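Local coordinates for protein delta toxin (Clostridium perfringens, PDB 2YGT) that is a haemolytic beta-pore-forming toxin, probably released as a soluble monomer that assembles into a membrane pore, at residues A[111-116]-A[122-127]. Residues are numbered along the deposited sequence; the frame is centred on the assembly and turned at random.
Sequences SVPKNT and VNNTIS
V112 and P113 meet V122, N124 and I126 where the folded three-stranded sheet 121-128/134-137/148-155 packs on the edge of the beta-sandwich. This sheet is consistent with the prestem of the leukocidin/hemolysin fold, stored against the body of the soluble monomer. The contact is buried and made mainly by side chains. Strand 107-112 ends at V112, and a cis peptide bond leads into P113. V112 points toward strand 121-128. CG1 of V112 stands anti to the carbonyl carbon (chi1 -76°). This leaves CG2 between the backbone N and the carbonyl carbon, and it is CG2 that touches I126 CG1 at 3.9 Å. V112 and N124 lie alongside each other, their side chains running opposite ways, with V112 CB 3.8 Å from N124 CB. N124 CG stands anti to its own carbonyl carbon (chi1 -60°), which carries the amide to P113. The N124 side chain runs roughly perpendicular to that of P113, with its amide end against the ring. N138 also touches N124, and F229 and Y154 touch P113. W173 NE1 hydrogen-bonds to the P113 carbonyl oxygen. Beside the amide, P113 CG meets V122 CG1 at 4.3 Å.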
loop_
_atom_site.group_PDB
_atom_site.type_symbol
_atom_site.label_atom_id
_atom_site.label_comp_id
_atom_site.label_asym_id
_atom_site.label_seq_id
_atom_site.Cartn_x
_atom_site.Cartn_y
_atom_site.Cartn_z
ATOM N N SER A 111 -12.336 -0.032 4.338
ATOM C CA SER A 111 -10.941 0.165 3.968
ATOM C C SER A 111 -10.802 0.881 2.627
ATOM O O SER A 111 -11.741 0.931 1.834
ATOM C CB SER A 111 -10.203 -1.177 3.927
ATOM O OG SER A 111 -10.802 -2.073 3.008
ATOM N N VAL A 112 -9.622 1.433 2.384
ATOM C CA VAL A 112 -9.324 2.097 1.125
ATOM C C VAL A 112 -7.866 1.830 0.775
ATOM O O VAL A 112 -7.041 1.651 1.675
ATOM C CB VAL A 112 -9.553 3.614 1.225
ATOM C CG1 VAL A 112 -11.045 3.936 1.177
ATOM C CG2 VAL A 112 -8.911 4.164 2.494
ATOM N N PRO A 113 -7.533 1.805 -0.528
ATOM C CA PRO A 113 -8.407 2.042 -1.687
ATOM C C PRO A 113 -9.436 0.933 -1.904
ATOM O O PRO A 113 -9.231 -0.198 -1.463
ATOM C CB PRO A 113 -7.429 2.072 -2.874
ATOM C CG PRO A 113 -6.066 2.211 -2.275
ATOM C CD PRO A 113 -6.137 1.569 -0.934
ATOM N N LYS A 114 -10.533 1.267 -2.581
ATOM C CA LYS A 114 -11.567 0.292 -2.911
ATOM C C LYS A 114 -11.401 -0.173 -4.345
ATOM O O LYS A 114 -10.842 0.543 -5.175
ATOM C CB LYS A 114 -12.959 0.902 -2.771
ATOM C CG LYS A 114 -13.285 1.441 -1.399
ATOM C CD LYS A 114 -14.654 2.096 -1.412
ATOM C CE LYS A 114 -14.976 2.733 -0.082
ATOM N NZ LYS A 114 -16.267 3.465 -0.135
ATOM N N ASN A 115 -11.901 -1.371 -4.627
ATOM C CA ASN A 115 -11.906 -1.912 -5.979
ATOM C C ASN A 115 -10.573 -1.714 -6.693
ATOM O O ASN A 115 -9.544 -2.224 -6.250
ATOM C CB ASN A 115 -13.053 -1.303 -6.791
ATOM C CG ASN A 115 -14.415 -1.586 -6.175
ATOM O OD1 ASN A 115 -15.261 -0.696 -6.069
ATOM N ND2 ASN A 115 -14.629 -2.830 -5.756
ATOM N N THR A 116 -10.594 -0.966 -7.791
ATOM C CA THR A 116 -9.390 -0.752 -8.585
ATOM C C THR A 116 -9.110 0.730 -8.815
ATOM O O THR A 116 -10.020 1.508 -9.098
ATOM C CB THR A 116 -9.479 -1.470 -9.951
ATOM O OG1 THR A 116 -9.737 -2.865 -9.746
ATOM C CG2 THR A 116 -8.179 -1.312 -10.723
ATOM N N VAL A 122 -2.885 8.465 -5.992
ATOM C CA VAL A 122 -4.054 7.948 -5.297
ATOM C C VAL A 122 -4.343 8.757 -4.038
ATOM O O VAL A 122 -3.480 8.911 -3.175
ATOM C CB VAL A 122 -3.873 6.465 -4.914
ATOM C CG1 VAL A 122 -5.132 5.934 -4.251
ATOM C CG2 VAL A 122 -3.530 5.637 -6.140
ATOM N N ASN A 123 -5.558 9.284 -3.947
ATOM C CA ASN A 123 -5.981 10.040 -2.773
ATOM C C ASN A 123 -7.297 9.510 -2.220
ATOM O O ASN A 123 -8.319 9.553 -2.897
ATOM C CB ASN A 123 -6.120 11.527 -3.106
ATOM C CG ASN A 123 -4.829 12.136 -3.613
ATOM O OD1 ASN A 123 -4.528 12.084 -4.806
ATOM N ND2 ASN A 123 -4.060 12.725 -2.707
ATOM N N ASN A 124 -7.264 9.006 -0.993
ATOM C CA ASN A 124 -8.458 8.463 -0.356
ATOM C C ASN A 124 -8.764 9.171 0.956
ATOM O O ASN A 124 -7.887 9.794 1.553
ATOM C CB ASN A 124 -8.306 6.958 -0.121
ATOM C CG ASN A 124 -8.082 6.188 -1.408
ATOM O OD1 ASN A 124 -8.477 6.630 -2.489
ATOM N ND2 ASN A 124 -7.443 5.028 -1.301
ATOM N N THR A 125 -10.007 9.066 1.408
ATOM C CA THR A 125 -10.417 9.743 2.626
ATOM C C THR A 125 -11.309 8.868 3.493
ATOM O O THR A 125 -12.287 8.298 3.014
ATOM C CB THR A 125 -11.178 11.034 2.300
ATOM O OG1 THR A 125 -10.396 11.825 1.394
ATOM C CG2 THR A 125 -11.455 11.825 3.570
ATOM N N ILE A 126 -10.960 8.766 4.771
ATOM C CA ILE A 126 -11.779 8.056 5.746
ATOM C C ILE A 126 -12.395 9.061 6.712
ATOM O O ILE A 126 -11.687 9.703 7.485
ATOM C CB ILE A 126 -10.951 7.022 6.538
ATOM C CG1 ILE A 126 -10.299 6.019 5.582
ATOM C CG2 ILE A 126 -11.828 6.305 7.556
ATOM C CD1 ILE A 126 -9.457 4.964 6.275
ATOM N N SER A 127 -13.713 9.201 6.658
ATOM C CA SER A 127 -14.403 10.189 7.476
ATOM C C SER A 127 -15.327 9.540 8.501
ATOM O O SER A 127 -16.089 8.629 8.177
ATOM C CB SER A 127 -15.196 11.145 6.588
ATOM O OG SER A 127 -14.353 11.727 5.612
#